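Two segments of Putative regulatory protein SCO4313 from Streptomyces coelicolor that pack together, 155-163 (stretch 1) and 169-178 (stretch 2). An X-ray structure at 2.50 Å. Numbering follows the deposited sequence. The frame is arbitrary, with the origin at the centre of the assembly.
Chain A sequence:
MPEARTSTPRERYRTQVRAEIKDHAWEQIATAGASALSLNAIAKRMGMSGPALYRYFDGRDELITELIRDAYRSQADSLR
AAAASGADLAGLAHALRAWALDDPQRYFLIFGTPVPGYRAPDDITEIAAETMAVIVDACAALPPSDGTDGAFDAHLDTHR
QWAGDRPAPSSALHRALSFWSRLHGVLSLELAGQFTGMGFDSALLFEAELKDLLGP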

ATOM      1  N   HIS A 155      -3.785  -1.454  26.055  1.00 36.29           N
ATOM      2  CA  HIS A 155      -4.324  -0.302  25.355  1.00 36.05           C
ATOM      3  C   HIS A 155      -5.692  -0.604  24.743  1.00 35.55           C
ATOM      4  O   HIS A 155      -6.612   0.204  24.830  1.00 35.62           O
ATOM      5  CB  HIS A 155      -3.340   0.118  24.273  1.00 36.00           C
ATOM      6  CG  HIS A 155      -3.871   1.152  23.334  1.00 37.06           C
ATOM      7  ND1 HIS A 155      -3.985   2.483  23.678  1.00 37.20           N
ATOM      8  CD2 HIS A 155      -4.294   1.055  22.048  1.00 35.90           C
ATOM      9  CE1 HIS A 155      -4.451   3.160  22.643  1.00 37.60           C
ATOM     10  NE2 HIS A 155      -4.655   2.316  21.646  1.00 35.96           N
ATOM     11  N   LEU A 156      -5.815  -1.781  24.141  1.00 35.08           N
ATOM     12  CA  LEU A 156      -7.006  -2.160  23.383  1.00 34.29           C
ATOM     13  C   LEU A 156      -8.268  -2.330  24.231  1.00 33.78           C
ATOM     14  O   LEU A 156      -9.386  -2.285  23.700  1.00 34.02           O
ATOM     15  CB  LEU A 156      -6.734  -3.452  22.611  1.00 34.32           C
ATOM     16  CG  LEU A 156      -6.319  -3.407  21.135  1.00 34.45           C
ATOM     17  CD1 LEU A 156      -5.570  -2.143  20.780  1.00 35.20           C
ATOM     18  CD2 LEU A 156      -5.498  -4.632  20.777  1.00 33.87           C
ATOM     19  N   ASP A 157      -8.088  -2.530  25.534  1.00 32.55           N
ATOM     20  CA  ASP A 157      -9.213  -2.733  26.454  1.00 31.72           C
ATOM     21  C   ASP A 157     -10.026  -1.462  26.606  1.00 31.05           C
ATOM     22  O   ASP A 157     -11.241  -1.507  26.785  1.00 30.90           O
ATOM     23  CB  ASP A 157      -8.723  -3.191  27.834  1.00 31.70           C
ATOM     24  CG  ASP A 157      -8.421  -4.674  27.884  1.00 31.75           C
ATOM     25  OD1 ASP A 157      -9.099  -5.395  28.660  1.00 32.37           O
ATOM     26  OD2 ASP A 157      -7.513  -5.131  27.141  1.00 32.11           O
ATOM     27  N   THR A 158      -9.337  -0.330  26.541  1.00 30.24           N
ATOM     28  CA  THR A 158      -9.981   0.975  26.576  1.00 29.41           C
ATOM     29  C   THR A 158     -10.223   1.529  25.144  1.00 28.64           C
ATOM     30  O   THR A 158     -10.957   2.504  24.959  1.00 28.33           O
ATOM     31  CB  THR A 158      -9.213   1.964  27.541  1.00 29.48           C
ATOM     32  OG1 THR A 158      -9.914   3.208  27.645  1.00 29.18           O
ATOM     33  CG2 THR A 158      -7.758   2.214  27.091  1.00 29.75           C
ATOM     34  N   HIS A 159      -9.642   0.866  24.139  1.00 27.76           N
ATOM     35  CA  HIS A 159      -9.697   1.334  22.746  1.00 26.84           C
ATOM     36  C   HIS A 159     -10.184   0.270  21.751  1.00 26.16           C
ATOM     37  O   HIS A 159      -9.389  -0.323  21.015  1.00 26.29           O
ATOM     38  CB  HIS A 159      -8.326   1.871  22.326  1.00 26.75           C
ATOM     39  CG  HIS A 159      -7.941   3.142  23.014  1.00 26.99           C
ATOM     40  ND1 HIS A 159      -7.120   3.171  24.121  1.00 26.98           N
ATOM     41  CD2 HIS A 159      -8.276   4.431  22.759  1.00 27.38           C
ATOM     42  CE1 HIS A 159      -6.962   4.422  24.518  1.00 27.49           C
ATOM     43  NE2 HIS A 159      -7.655   5.207  23.711  1.00 27.75           N
ATOM     44  N   ARG A 160     -11.496   0.044  21.711  1.00 25.05           N
ATOM     45  CA  ARG A 160     -12.042  -1.079  20.942  1.00 23.89           C
ATOM     46  C   ARG A 160     -13.420  -0.838  20.338  1.00 23.22           C
ATOM     47  O   ARG A 160     -14.011  -1.764  19.763  1.00 22.97           O
ATOM     48  CB  ARG A 160     -12.078  -2.338  21.801  1.00 23.86           C
ATOM     49  CG  ARG A 160     -12.925  -2.194  23.055  1.00 23.30           C
ATOM     50  CD  ARG A 160     -12.615  -3.307  24.012  1.00 22.10           C
ATOM     51  NE  ARG A 160     -13.192  -4.578  23.574  1.00 21.34           N
ATOM     52  CZ  ARG A 160     -12.647  -5.769  23.808  1.00 21.28           C
ATOM     53  NH1 ARG A 160     -11.488  -5.871  24.454  1.00 21.69           N
ATOM     54  NH2 ARG A 160     -13.255  -6.866  23.382  1.00 20.93           N
ATOM     55  N   GLN A 161     -13.915   0.396  20.469  1.00 22.23           N
ATOM     56  CA  GLN A 161     -15.217   0.813  19.932  1.00 21.39           C
ATOM     57  C   GLN A 161     -15.512   0.271  18.526  1.00 20.72           C
ATOM     58  O   GLN A 161     -16.646   0.328  18.057  1.00 20.76           O
ATOM     59  CB  GLN A 161     -15.343   2.342  19.961  1.00 21.39           C
ATOM     60  N   TRP A 162     -14.485  -0.263  17.872  1.00 19.89           N
ATOM     61  CA  TRP A 162     -14.613  -0.924  16.578  1.00 19.24           C
ATOM     62  C   TRP A 162     -14.859  -2.444  16.697  1.00 19.46           C
ATOM     63  O   TRP A 162     -14.338  -3.215  15.884  1.00 19.94           O
ATOM     64  CB  TRP A 162     -13.335  -0.682  15.764  1.00 18.43           C
ATOM     65  CG  TRP A 162     -12.100  -1.080  16.519  1.00 17.30           C
ATOM     66  CD1 TRP A 162     -11.452  -0.337  17.453  1.00 16.72           C
ATOM     67  CD2 TRP A 162     -11.394  -2.325  16.435  1.00 16.27           C
ATOM     68  NE1 TRP A 162     -10.375  -1.030  17.955  1.00 16.89           N
ATOM     69  CE2 TRP A 162     -10.317  -2.255  17.350  1.00 16.62           C
ATOM     70  CE3 TRP A 162     -11.564  -3.491  15.683  1.00 16.11           C
ATOM     71  CZ2 TRP A 162      -9.408  -3.306  17.527  1.00 16.73           C
ATOM     72  CZ3 TRP A 162     -10.656  -4.541  15.865  1.00 16.41           C
ATOM     73  CH2 TRP A 162      -9.593  -4.435  16.771  1.00 16.57           C
ATOM     74  N   ALA A 163     -15.638  -2.884  17.690  1.00 19.46           N
ATOM     75  CA  ALA A 163     -16.005  -4.311  17.804  1.00 19.26           C
ATOM     76  C   ALA A 163     -17.098  -4.581  18.834  1.00 19.19           C
ATOM     77  O   ALA A 163     -17.965  -3.742  19.076  1.00 19.01           O
ATOM     78  CB  ALA A 163     -14.775  -5.167  18.101  1.00 19.28           C
ATOM     79  N   PRO A 169     -11.413 -11.261  24.406  1.00 27.30           N
ATOM     80  CA  PRO A 169     -10.286 -10.670  25.132  1.00 27.32           C
ATOM     81  C   PRO A 169      -9.428  -9.878  24.144  1.00 27.15           C
ATOM     82  O   PRO A 169      -9.263 -10.290  22.986  1.00 27.01           O
ATOM     83  CB  PRO A 169      -9.530 -11.900  25.680  1.00 27.24           C
ATOM     84  CG  PRO A 169      -9.930 -13.056  24.781  1.00 27.58           C
ATOM     85  CD  PRO A 169     -11.355 -12.781  24.417  1.00 27.41           C
ATOM     86  N   SER A 170      -8.908  -8.743  24.597  1.00 27.12           N
ATOM     87  CA  SER A 170      -8.224  -7.829  23.712  1.00 27.18           C
ATOM     88  C   SER A 170      -7.089  -8.471  22.927  1.00 27.13           C
ATOM     89  O   SER A 170      -6.708  -7.953  21.877  1.00 27.67           O
ATOM     90  CB  SER A 170      -7.724  -6.613  24.483  1.00 27.48           C
ATOM     91  OG  SER A 170      -8.789  -5.704  24.734  1.00 28.36           O
ATOM     92  N   SER A 171      -6.558  -9.598  23.406  1.00 27.01           N
ATOM     93  CA  SER A 171      -5.507 -10.324  22.667  1.00 26.84           C
ATOM     94  C   SER A 171      -6.002 -10.847  21.322  1.00 26.61           C
ATOM     95  O   SER A 171      -5.241 -10.893  20.346  1.00 26.58           O
ATOM     96  CB  SER A 171      -4.901 -11.457  23.495  1.00 26.75           C
ATOM     97  OG  SER A 171      -5.898 -12.228  24.126  1.00 27.26           O
ATOM     98  N   ALA A 172      -7.281 -11.214  21.278  1.00 26.48           N
ATOM     99  CA  ALA A 172      -7.927 -11.614  20.034  1.00 25.98           C
ATOM    100  C   ALA A 172      -8.034 -10.431  19.089  1.00 25.84           C
ATOM    101  O   ALA A 172      -7.859 -10.589  17.884  1.00 26.17           O
ATOM    102  CB  ALA A 172      -9.300 -12.213  20.310  1.00 25.95           C
ATOM    103  N   LEU A 173      -8.309  -9.240  19.621  1.00 25.62           N
ATOM    104  CA  LEU A 173      -8.369  -8.043  18.767  1.00 25.37           C
ATOM    105  C   LEU A 173      -6.973  -7.697  18.254  1.00 25.42           C
ATOM    106  O   LEU A 173      -6.802  -7.313  17.090  1.00 25.96           O
ATOM    107  CB  LEU A 173      -8.975  -6.831  19.485  1.00 25.14           C
ATOM    108  CG  LEU A 173     -10.369  -6.841  20.127  1.00 25.12           C
ATOM    109  CD1 LEU A 173     -10.841  -5.412  20.388  1.00 24.52           C
ATOM    110  CD2 LEU A 173     -11.384  -7.584  19.287  1.00 24.61           C
ATOM    111  N   HIS A 174      -5.984  -7.837  19.133  1.00 25.22           N
ATOM    112  CA  HIS A 174      -4.582  -7.642  18.787  1.00 24.94           C
ATOM    113  C   HIS A 174      -4.160  -8.609  17.670  1.00 24.80           C
ATOM    114  O   HIS A 174      -3.581  -8.197  16.649  1.00 24.26           O
ATOM    115  CB  HIS A 174      -3.719  -7.856  20.026  1.00 25.05           C
ATOM    116  CG  HIS A 174      -2.259  -7.613  19.799  1.00 25.14           C
ATOM    117  ND1 HIS A 174      -1.718  -7.421  18.545  1.00 24.19           N
ATOM    118  CD2 HIS A 174      -1.219  -7.579  20.665  1.00 24.25           C
ATOM    119  CE1 HIS A 174      -0.410  -7.266  18.649  1.00 24.68           C
ATOM    120  NE2 HIS A 174      -0.084  -7.361  19.926  1.00 25.05           N
ATOM    121  N   ARG A 175      -4.464  -9.889  17.861  1.00 24.20           N
ATOM    122  CA  ARG A 175      -4.224 -10.870  16.818  1.00 24.10           C
ATOM    123  C   ARG A 175      -4.911 -10.496  15.493  1.00 23.57           C
ATOM    124  O   ARG A 175      -4.288 -10.564  14.437  1.00 23.75           O
ATOM    125  CB  ARG A 175      -4.669 -12.244  17.281  1.00 24.49           C
ATOM    126  CG  ARG A 175      -4.466 -13.306  16.233  1.00 25.97           C
ATOM    127  CD  ARG A 175      -4.805 -14.644  16.807  1.00 28.60           C
ATOM    128  NE  ARG A 175      -3.871 -14.983  17.867  1.00 29.77           N
ATOM    129  CZ  ARG A 175      -3.374 -16.199  18.028  1.00 31.69           C
ATOM    130  NH1 ARG A 175      -3.739 -17.168  17.187  1.00 32.92           N
ATOM    131  NH2 ARG A 175      -2.515 -16.448  19.009  1.00 30.98           N
ATOM    132  N   ALA A 176      -6.184 -10.097  15.543  1.00 22.93           N
ATOM    133  CA  ALA A 176      -6.912  -9.671  14.327  1.00 22.00           C
ATOM    134  C   ALA A 176      -6.227  -8.521  13.564  1.00 21.40           C
ATOM    135  O   ALA A 176      -6.086  -8.551  12.339  1.00 21.72           O
ATOM    136  CB  ALA A 176      -8.353  -9.302  14.667  1.00 21.80           C
ATOM    137  N   LEU A 177      -5.818  -7.496  14.299  1.00 21.02           N
ATOM    138  CA  LEU A 177      -5.094  -6.362  13.725  1.00 19.88           C
ATOM    139  C   LEU A 177      -3.766  -6.805  13.097  1.00 18.93           C
ATOM    140  O   LEU A 177      -3.430  -6.349  12.028  1.00 19.32           O
ATOM    141  CB  LEU A 177      -4.877  -5.286  14.802  1.00 20.15           C
ATOM    142  CG  LEU A 177      -6.148  -4.630  15.361  1.00 19.02           C
ATOM    143  CD1 LEU A 177      -5.810  -3.724  16.498  1.00 19.34           C
ATOM    144  CD2 LEU A 177      -6.871  -3.852  14.282  1.00 18.24           C
ATOM    145  N   SER A 178      -3.051  -7.719  13.755  1.00 18.10           N
ATOM    146  CA  SER A 178      -1.805  -8.322  13.240  1.00 17.26           C
ATOM    147  C   SER A 178      -1.970  -9.150  11.968  1.00 16.53           C
ATOM    148  O   SER A 178      -1.106  -9.133  11.083  1.00 16.46           O
ATOM    149  CB  SER A 178      -1.154  -9.204  14.302  1.00 17.20           C
ATOM    150  OG  SER A 178      -0.351  -8.431  15.165  1.00 17.87           O
TER

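The first stretch is the tail of a helix that gives way to loop after a few residues; the second opens a helix that runs on past Ser178. Their backbones come closest where Leu156 CA lies 5.8 Å from Ser170 CA, near the start of the second helix. At this close approach the Ser170 hydroxyl packs against Leu156, with Ser170 OG 3.5 Å from Leu156 C.

Ser170 OG donates a hydrogen bond to Asp157 OD2 at 2.8 Å, the one hydrogen bond across the contact. Arg160 NH1 also approaches Ser170 OG, at 2.7 Å near the guanidinium plane, but the angle is too poor for a hydrogen bond.

Along the second helix the contact follows a helical repeat, and its leucines supply the apolar packing. Ser170, Leu173 and Leu177 all direct their CA-to-CB bonds toward the first stretch, and with His174 they form the hole that receives Leu156. Leu156 CD2 lies 3.6 Å from His174 N, so this knob reaches the helix backbone itself.

Beyond the helix, the loop continues the surface. Leu173 CD1 covers one face of the Arg160 guanidinium and meets Arg160 CB at 3.6 Å. Trp162 CH2 touches Leu173 CB and Leu177 CG, each at 3.7 Å, bridging successive turns. Trp162 NE1 meanwhile donates to His159 O at 3.3 Å, tying the indole to its own loop.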